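Local coordinates for protein 2-oxoglutarate-dependent dioxygenase tropC (Talaromyces stipitatus, PDB 6XJJ) that acts as an iron- and 2-oxoglutarate-dependent dioxygenase in the biosynthesis of fungal tropolones, at residues 43-48 with 77-82; 113-118 with 160-165; 260-265 with 303-308. All coordinates share one frame; numbering follows the deposited sequence.

Contact 1 (43-48 with 77-82); sequences TVDISA and NLVGHG
N77 offers its carbonyl oxygen to V44 N at 2.8 Å, and this bond sets the start of a parallel strand pair. The CB of N77 also meets OG1 of T43 on the face of the sheet that carries T43, D45, N77 and V79. L78 sits opposite V44 and turns to the other face, where helix 171-204 also touches it. Its CD2 lies 3.7 Å from CD1 of I46. That methyl gets there because I46 holds CG1 between its backbone N and carbonyl carbon (chi1 65°), which carries the chain past V79 O toward L78. V79 bonds through both its backbone N and its backbone O: its N reaches V44 O at 3.0 Å with an N-H...O angle of 171°, and its O accepts from I46 N at 2.9 Å. Its CG2 packs 3.7 Å from CB of D45, the two side chains crossing at about a right angle. At G80, phi is positive and no side chain intervenes, and D45 OD1 approaches its CA to 3.2 Å. The same oxygen closes an Asx turn by accepting S47 N at 2.8 Å from above the carboxylate plane, and takes S47 OG on its syn lone pair. H81 adds only a loose contact to I46; its ring nitrogens pair instead with I83 N and D279 O. The strands 43-45 and 75-79 are parallel neighbours joined through helix 56-72, as in a beta-alpha-beta crossover. Chemically, three backbone bonds align the strands, while two donors on D45 OD1 probably stabilise its negative charge and fix the turn into helix 47-50.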
loop_
_atom_site.group_PDB
_atom_site.type_symbol
_atom_site.label_atom_id
_atom_site.label_comp_id
_atom_site.label_asym_id
_atom_site.label_seq_id
_atom_site.Cartn_x
_atom_site.Cartn_y
_atom_site.Cartn_z
ATOM N N THR A 43 -15.039 -0.528 8.482
ATOM C CA THR A 43 -14.245 0.640 8.843
ATOM C C THR A 43 -13.857 0.535 10.310
ATOM O O THR A 43 -14.713 0.263 11.157
ATOM C CB THR A 43 -15.028 1.935 8.622
ATOM O OG1 THR A 43 -15.359 2.079 7.235
ATOM C CG2 THR A 43 -14.218 3.139 9.084
ATOM N N VAL A 44 -12.583 0.774 10.611
ATOM C CA VAL A 44 -12.079 0.719 11.978
ATOM C C VAL A 44 -11.451 2.060 12.321
ATOM O O VAL A 44 -10.584 2.556 11.592
ATOM C CB VAL A 44 -11.055 -0.410 12.171
ATOM C CG1 VAL A 44 -10.587 -0.450 13.619
ATOM C CG2 VAL A 44 -11.653 -1.731 11.765
ATOM N N ASP A 45 -11.877 2.628 13.440
ATOM C CA ASP A 45 -11.353 3.886 13.943
ATOM C C ASP A 45 -10.296 3.577 15.000
ATOM O O ASP A 45 -10.602 2.965 16.029
ATOM C CB ASP A 45 -12.489 4.731 14.520
ATOM C CG ASP A 45 -12.020 6.077 15.048
ATOM O OD1 ASP A 45 -10.797 6.333 15.027
ATOM O OD2 ASP A 45 -12.876 6.884 15.481
ATOM N N ILE A 46 -9.052 3.987 14.743
ATOM C CA ILE A 46 -7.956 3.730 15.671
ATOM C C ILE A 46 -7.705 4.898 16.628
ATOM O O ILE A 46 -6.723 4.866 17.373
ATOM C CB ILE A 46 -6.667 3.370 14.914
ATOM C CG1 ILE A 46 -6.176 4.552 14.068
ATOM C CG2 ILE A 46 -6.914 2.157 14.016
ATOM C CD1 ILE A 46 -4.755 4.386 13.534
ATOM N N SER A 47 -8.563 5.924 16.624
ATOM C CA SER A 47 -8.380 7.079 17.501
ATOM C C SER A 47 -7.956 6.669 18.901
ATOM O O SER A 47 -7.013 7.230 19.465
ATOM C CB SER A 47 -9.677 7.887 17.565
ATOM O OG SER A 47 -9.987 8.456 16.306
ATOM N N ALA A 48 -8.634 5.669 19.472
ATOM C CA ALA A 48 -8.378 5.311 20.860
ATOM C C ALA A 48 -6.960 4.784 21.042
ATOM O O ALA A 48 -6.294 5.107 22.032
ATOM C CB ALA A 48 -9.406 4.288 21.333
ATOM N N ASN A 77 -11.047 -0.454 5.960
ATOM C CA ASN A 77 -10.798 0.984 5.952
ATOM C C ASN A 77 -10.411 1.466 7.343
ATOM O O ASN A 77 -11.020 1.076 8.345
ATOM C CB ASN A 77 -12.032 1.754 5.483
ATOM C CG ASN A 77 -12.206 1.727 3.984
ATOM O OD1 ASN A 77 -11.542 2.468 3.256
ATOM N ND2 ASN A 77 -13.103 0.878 3.510
ATOM N N LEU A 78 -9.409 2.341 7.389
ATOM C CA LEU A 78 -8.849 2.850 8.632
ATOM C C LEU A 78 -9.106 4.346 8.729
ATOM O O LEU A 78 -8.781 5.092 7.800
ATOM C CB LEU A 78 -7.345 2.579 8.698
ATOM C CG LEU A 78 -6.613 2.912 10.004
ATOM C CD1 LEU A 78 -5.400 2.010 10.151
ATOM C CD2 LEU A 78 -6.183 4.368 10.068
ATOM N N VAL A 79 -9.671 4.779 9.857
ATOM C CA VAL A 79 -9.818 6.194 10.174
ATOM C C VAL A 79 -9.306 6.430 11.589
ATOM O O VAL A 79 -8.975 5.495 12.323
ATOM C CB VAL A 79 -11.275 6.689 10.041
ATOM C CG1 VAL A 79 -11.744 6.571 8.600
ATOM C CG2 VAL A 79 -12.198 5.927 10.990
ATOM N N GLY A 80 -9.256 7.709 11.967
ATOM C CA GLY A 80 -8.731 8.108 13.262
ATOM C C GLY A 80 -7.225 8.179 13.314
ATOM O O GLY A 80 -6.647 8.219 14.405
ATOM N N HIS A 81 -6.574 8.193 12.153
ATOM C CA HIS A 81 -5.124 8.150 12.047
ATOM C C HIS A 81 -4.456 9.466 12.419
ATOM O O HIS A 81 -3.277 9.460 12.786
ATOM C CB HIS A 81 -4.743 7.728 10.622
ATOM C CG HIS A 81 -5.489 8.466 9.552
ATOM N ND1 HIS A 81 -5.153 9.740 9.149
ATOM C CD2 HIS A 81 -6.572 8.113 8.819
ATOM C CE1 HIS A 81 -5.988 10.134 8.202
ATOM N NE2 HIS A 81 -6.857 9.164 7.982
ATOM N N GLY A 82 -5.172 10.587 12.342
ATOM C CA GLY A 82 -4.623 11.861 12.746
ATOM C C GLY A 82 -3.888 12.618 11.661
ATOM O O GLY A 82 -3.489 13.766 11.889
#

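Contact 2 (113-118 with 160-165)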
loop_
_atom_site.group_PDB
_atom_site.type_symbol
_atom_site.label_atom_id
_atom_site.label_comp_id
_atom_site.label_asym_id
_atom_site.label_seq_id
_atom_site.Cartn_x
_atom_site.Cartn_y
_atom_site.Cartn_z
ATOM N N LYS A 113 16.429 1.863 -15.582
ATOM C CA LYS A 113 17.619 2.691 -15.431
ATOM C C LYS A 113 18.115 2.768 -13.994
ATOM O O LYS A 113 19.196 3.314 -13.755
ATOM C CB LYS A 113 17.333 4.106 -15.944
ATOM C CG LYS A 113 17.114 4.168 -17.445
ATOM C CD LYS A 113 16.832 5.580 -17.927
ATOM C CE LYS A 113 16.845 5.652 -19.442
ATOM N NZ LYS A 113 15.688 4.939 -20.051
ATOM N N SER A 114 17.359 2.236 -13.041
ATOM C CA SER A 114 17.739 2.300 -11.641
ATOM C C SER A 114 18.912 1.368 -11.344
ATOM O O SER A 114 19.168 0.391 -12.052
ATOM C CB SER A 114 16.544 1.949 -10.756
ATOM O OG SER A 114 16.058 0.647 -11.043
ATOM N N LEU A 115 19.621 1.687 -10.264
ATOM C CA LEU A 115 20.824 0.955 -9.897
ATOM C C LEU A 115 20.503 -0.510 -9.630
ATOM O O LEU A 115 19.617 -0.830 -8.832
ATOM C CB LEU A 115 21.459 1.592 -8.658
ATOM C CG LEU A 115 22.722 0.942 -8.087
ATOM C CD1 LEU A 115 23.886 1.049 -9.076
ATOM C CD2 LEU A 115 23.076 1.570 -6.743
ATOM N N GLY A 116 21.229 -1.392 -10.308
ATOM C CA GLY A 116 21.118 -2.817 -10.048
ATOM C C GLY A 116 19.684 -3.279 -9.934
ATOM O O GLY A 116 18.842 -3.005 -10.797
ATOM N N LYS A 117 19.395 -3.987 -8.845
ATOM C CA LYS A 117 18.064 -4.510 -8.584
ATOM C C LYS A 117 17.247 -3.592 -7.681
ATOM O O LYS A 117 16.196 -4.003 -7.176
ATOM C CB LYS A 117 18.167 -5.914 -7.984
ATOM C CG LYS A 117 18.776 -6.921 -8.948
ATOM C CD LYS A 117 18.999 -8.277 -8.298
ATOM C CE LYS A 117 19.614 -9.264 -9.282
ATOM N NZ LYS A 117 19.935 -10.579 -8.649
ATOM N N SER A 118 17.712 -2.367 -7.447
ATOM C CA SER A 118 16.794 -1.315 -7.050
ATOM C C SER A 118 15.762 -1.165 -8.147
ATOM O O SER A 118 16.107 -0.902 -9.304
ATOM C CB SER A 118 17.523 0.006 -6.829
ATOM O OG SER A 118 18.428 -0.094 -5.746
ATOM N N THR A 160 16.350 -2.043 -2.732
ATOM C CA THR A 160 17.029 -1.194 -1.763
ATOM C C THR A 160 18.147 -0.425 -2.452
ATOM O O THR A 160 19.009 -1.019 -3.105
ATOM C CB THR A 160 17.583 -2.005 -0.582
ATOM O OG1 THR A 160 18.416 -3.067 -1.059
ATOM C CG2 THR A 160 16.441 -2.577 0.255
ATOM N N GLY A 161 18.130 0.897 -2.291
ATOM C CA GLY A 161 19.045 1.771 -2.983
ATOM C C GLY A 161 18.480 3.171 -3.063
ATOM O O GLY A 161 17.533 3.514 -2.353
ATOM N N PRO A 162 19.046 4.008 -3.928
ATOM C CA PRO A 162 18.524 5.369 -4.083
ATOM C C PRO A 162 17.304 5.436 -4.989
ATOM O O PRO A 162 17.085 4.585 -5.854
ATOM C CB PRO A 162 19.703 6.128 -4.700
ATOM C CG PRO A 162 20.471 5.119 -5.413
ATOM C CD PRO A 162 20.292 3.812 -4.686
ATOM N N ASN A 163 16.501 6.472 -4.768
ATOM C CA ASN A 163 15.359 6.739 -5.624
ATOM C C ASN A 163 15.796 7.476 -6.886
ATOM O O ASN A 163 16.856 8.102 -6.933
ATOM C CB ASN A 163 14.312 7.575 -4.891
ATOM C CG ASN A 163 13.627 6.807 -3.786
ATOM O OD1 ASN A 163 12.858 5.878 -4.041
ATOM N ND2 ASN A 163 13.859 7.221 -2.552
ATOM N N LEU A 164 14.961 7.395 -7.919
ATOM C CA LEU A 164 15.130 8.215 -9.109
ATOM C C LEU A 164 14.090 9.322 -9.097
ATOM O O LEU A 164 12.907 9.069 -8.844
ATOM C CB LEU A 164 15.002 7.402 -10.398
ATOM C CG LEU A 164 16.034 6.307 -10.659
ATOM C CD1 LEU A 164 15.822 5.750 -12.060
ATOM C CD2 LEU A 164 17.450 6.808 -10.477
ATOM N N TRP A 165 14.530 10.541 -9.386
ATOM C CA TRP A 165 13.655 11.687 -9.275
ATOM C C TRP A 165 13.600 12.445 -10.595
ATOM O O TRP A 165 14.623 12.585 -11.272
ATOM C CB TRP A 165 14.127 12.634 -8.166
ATOM C CG TRP A 165 14.110 12.016 -6.783
ATOM C CD1 TRP A 165 15.184 11.562 -6.080
ATOM C CD2 TRP A 165 12.958 11.752 -5.967
ATOM N NE1 TRP A 165 14.783 11.055 -4.869
ATOM C CE2 TRP A 165 13.419 11.155 -4.776
ATOM C CE3 TRP A 165 11.584 11.969 -6.125
ATOM C CZ2 TRP A 165 12.555 10.772 -3.746
ATOM C CZ3 TRP A 165 10.726 11.588 -5.102
ATOM C CH2 TRP A 165 11.216 10.998 -3.928
#
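S118 makes the polar link to T160: its OG lies 2.9 Å from T160 O, a weak hydrogen bond. With OG anti to its own carbonyl carbon (chi1 -64°), the hydroxyl comes up against the backbone of 160-165, also meeting G161 CA at 3.4 Å. No backbone-to-backbone bond joins the two segments, and neither has regular strand structure; the polar link across the segments is this weak side-chain-to-carbonyl bond. G161 is held from a second direction as well, since R120 makes a weak bond to its carbonyl oxygen. Within 113-118 the chain doubles back in a type II' beta turn from L115 to S118, closed by a weak bond from S118 N to L115 O, with G116 at the positive-phi corner. This turn precedes the edge strand 121-123 of the large sheet, and the partner loop follows strand 139-144 and leads to helix 171-204; backbone bonds of K117 with G156 and S159 tie the turn further to the loop that precedes T160. Apolar contacts are loose. CD2 of L115 stands 4.1 Å from CD of P162, the two side chains meeting at about a right angle, so a methyl branch abuts the proline ring instead of lying along it. L164 sends CD1 against the main chain of S114, 4.0 Å from its N, and the same methyl is 4.1 Å from S114 CB.

Contact 3 (260-265 with 303-308); sequences GLEVWY and RVYITG
E262 and R303 cross obliquely on one face of an antiparallel strand pair and are joined by a salt bridge. OE2 of E262 accepts from R303 NE at 3.0 Å, and a weak second bond from NH2 is longer, at 3.4 Å. The two flat groups are turned 40° apart, and NE reaches OE2 from above the carboxylate plane, so the pair is not a coplanar two-oxygen fork but one oxygen held near the guanidinium edge. Both side chains place CG between the backbone N and the carbonyl carbon (chi1 of E262, 56°) and then run extended, which brings the two chains past each other with CG near CG. The same OE2 lies 3.3 Å from CD2 of Y305, at the edge of the ring, with carboxylate and ring planes 69° apart. One face of that ring takes G260: its CA sits 3.7 Å from the ring centroid, almost directly over it, a CH-pi contact. Nothing projects from G260, so the backbone itself supplies the contact. On the other face of the pair, L261 CD1 meets V304 CG2 at 3.9 Å. The register is fixed by E262 N to R303 O at 3.0 Å, with the reciprocal bond making E262 and R303 a hydrogen-bonded pair, and by Y305 N to G260 O at 3.1 Å. Strand 261-265 is the middle one of a three-stranded antiparallel sheet, between 270-273 and 302-304. W271 of strand 270-273 makes a cation-pi contact with R303 and touches E262. L261 and V304 both touch R311 of strand 311-318, predicted to bind 2-oxoglutarate, and H302, an iron ligand, directly precedes R303.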
loop_
_atom_site.group_PDB
_atom_site.type_symbol
_atom_site.label_atom_id
_atom_site.label_comp_id
_atom_site.label_asym_id
_atom_site.label_seq_id
_atom_site.Cartn_x
_atom_site.Cartn_y
_atom_site.Cartn_z
ATOM N N GLY A 260 -13.384 1.159 -8.247
ATOM C CA GLY A 260 -12.657 0.185 -9.035
ATOM C C GLY A 260 -12.081 -0.934 -8.197
ATOM O O GLY A 260 -12.019 -2.079 -8.646
ATOM N N LEU A 261 -11.669 -0.619 -6.973
ATOM C CA LEU A 261 -11.038 -1.617 -6.122
ATOM C C LEU A 261 -12.080 -2.592 -5.581
ATOM O O LEU A 261 -13.092 -2.180 -5.003
ATOM C CB LEU A 261 -10.304 -0.936 -4.971
ATOM C CG LEU A 261 -9.561 -1.844 -3.986
ATOM C CD1 LEU A 261 -8.416 -2.558 -4.687
ATOM C CD2 LEU A 261 -9.048 -1.049 -2.794
ATOM N N GLU A 262 -11.826 -3.887 -5.764
ATOM C CA GLU A 262 -12.704 -4.928 -5.252
ATOM C C GLU A 262 -11.872 -6.105 -4.758
ATOM O O GLU A 262 -10.744 -6.332 -5.204
ATOM C CB GLU A 262 -13.723 -5.373 -6.314
ATOM C CG GLU A 262 -13.125 -5.861 -7.627
ATOM C CD GLU A 262 -14.193 -6.158 -8.667
ATOM O OE1 GLU A 262 -15.376 -6.283 -8.284
ATOM O OE2 GLU A 262 -13.852 -6.272 -9.861
ATOM N N VAL A 263 -12.461 -6.861 -3.831
ATOM C CA VAL A 263 -11.756 -7.857 -3.031
ATOM C C VAL A 263 -12.529 -9.167 -3.102
ATOM O O VAL A 263 -13.757 -9.176 -2.971
ATOM C CB VAL A 263 -11.607 -7.394 -1.563
ATOM C CG1 VAL A 263 -11.028 -8.494 -0.673
ATOM C CG2 VAL A 263 -10.739 -6.134 -1.474
ATOM N N TRP A 264 -11.809 -10.270 -3.290
ATOM C CA TRP A 264 -12.441 -11.579 -3.394
ATOM C C TRP A 264 -12.664 -12.166 -2.004
ATOM O O TRP A 264 -11.716 -12.311 -1.225
ATOM C CB TRP A 264 -11.582 -12.526 -4.236
ATOM C CG TRP A 264 -12.136 -13.933 -4.295
ATOM C CD1 TRP A 264 -11.702 -15.014 -3.578
ATOM C CD2 TRP A 264 -13.218 -14.406 -5.111
ATOM N NE1 TRP A 264 -12.442 -16.125 -3.895
ATOM C CE2 TRP A 264 -13.379 -15.779 -4.834
ATOM C CE3 TRP A 264 -14.062 -13.803 -6.049
ATOM C CZ2 TRP A 264 -14.353 -16.557 -5.458
ATOM C CZ3 TRP A 264 -15.028 -14.582 -6.667
ATOM C CH2 TRP A 264 -15.164 -15.942 -6.368
ATOM N N TYR A 265 -13.914 -12.528 -1.709
ATOM C CA TYR A 265 -14.297 -13.110 -0.420
ATOM C C TYR A 265 -14.768 -14.543 -0.635
ATOM O O TYR A 265 -15.880 -14.763 -1.148
ATOM C CB TYR A 265 -15.383 -12.256 0.236
ATOM C CG TYR A 265 -15.876 -12.729 1.584
ATOM C CD1 TYR A 265 -15.006 -12.835 2.661
ATOM C CD2 TYR A 265 -17.226 -12.958 1.812
ATOM C CE1 TYR A 265 -15.449 -13.241 3.901
ATOM C CE2 TYR A 265 -17.684 -13.355 3.058
ATOM C CZ TYR A 265 -16.786 -13.488 4.102
ATOM O OH TYR A 265 -17.219 -13.882 5.345
ATOM N N ARG A 303 -8.263 -6.556 -7.007
ATOM C CA ARG A 303 -7.999 -6.027 -8.341
ATOM C C ARG A 303 -8.701 -4.680 -8.460
ATOM O O ARG A 303 -9.445 -4.263 -7.567
ATOM C CB ARG A 303 -8.480 -7.002 -9.415
ATOM C CG ARG A 303 -9.975 -7.244 -9.362
ATOM C CD ARG A 303 -10.411 -8.253 -10.379
ATOM N NE ARG A 303 -11.859 -8.434 -10.376
ATOM C CZ ARG A 303 -12.497 -9.336 -11.112
ATOM N NH1 ARG A 303 -11.811 -10.144 -11.907
ATOM N NH2 ARG A 303 -13.817 -9.438 -11.045
ATOM N N VAL A 304 -8.470 -4.006 -9.585
ATOM C CA VAL A 304 -9.073 -2.708 -9.864
ATOM C C VAL A 304 -9.578 -2.760 -11.297
ATOM O O VAL A 304 -8.775 -2.815 -12.237
ATOM C CB VAL A 304 -8.079 -1.549 -9.678
ATOM C CG1 VAL A 304 -8.770 -0.205 -9.887
ATOM C CG2 VAL A 304 -7.418 -1.613 -8.314
ATOM N N TYR A 305 -10.899 -2.747 -11.474
ATOM C CA TYR A 305 -11.447 -2.722 -12.821
ATOM C C TYR A 305 -11.422 -1.306 -13.392
ATOM O O TYR A 305 -11.232 -0.319 -12.678
ATOM C CB TYR A 305 -12.871 -3.281 -12.855
ATOM C CG TYR A 305 -13.879 -2.584 -11.967
ATOM C CD1 TYR A 305 -14.505 -1.412 -12.373
ATOM C CD2 TYR A 305 -14.249 -3.134 -10.747
ATOM C CE1 TYR A 305 -15.444 -0.783 -11.563
ATOM C CE2 TYR A 305 -15.186 -2.519 -9.936
ATOM C CZ TYR A 305 -15.783 -1.342 -10.349
ATOM O OH TYR A 305 -16.717 -0.724 -9.542
ATOM N N ILE A 306 -11.602 -1.221 -14.704
ATOM C CA ILE A 306 -11.490 0.046 -15.418
ATOM C C ILE A 306 -12.825 0.769 -15.341
ATOM O O ILE A 306 -13.890 0.144 -15.367
ATOM C CB ILE A 306 -11.057 -0.184 -16.877
ATOM C CG1 ILE A 306 -9.703 -0.901 -16.914
ATOM C CG2 ILE A 306 -10.956 1.155 -17.617
ATOM C CD1 ILE A 306 -9.294 -1.393 -18.279
ATOM N N THR A 307 -12.770 2.093 -15.231
ATOM C CA THR A 307 -13.958 2.928 -15.151
ATOM C C THR A 307 -13.809 4.091 -16.121
ATOM O O THR A 307 -12.785 4.248 -16.791
ATOM C CB THR A 307 -14.188 3.466 -13.730
ATOM O OG1 THR A 307 -13.063 4.258 -13.327
ATOM C CG2 THR A 307 -14.394 2.331 -12.739
ATOM N N GLY A 308 -14.850 4.918 -16.185
ATOM C CA GLY A 308 -14.813 6.110 -17.004
ATOM C C GLY A 308 -14.167 7.305 -16.349
ATOM O O GLY A 308 -13.826 8.267 -17.044
#

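In the fold
The three contacts follow in series along the chain. Contact 1 joins strand 43-45, one edge of the eight-stranded sheet, to its neighbour 75-79. Contact 2 joins the loop before edge strand 121-123 to the loop between strand 139-144 and helix 171-204; the centres of contacts 1 and 2 are about 34 Å apart, on opposite sides of the chain's centre. Contact 3, in the small three-stranded sheet, lies about 23 Å and about 30 Å from them, centre to centre. The large sheet belongs to the double-stranded beta-helix (jelly-roll) core usual in iron/2-oxoglutarate oxygenases; contact 3 lies beside the iron and R311, the predicted 2-oxoglutarate arginine, and contacts 1 and 2 towards its edges.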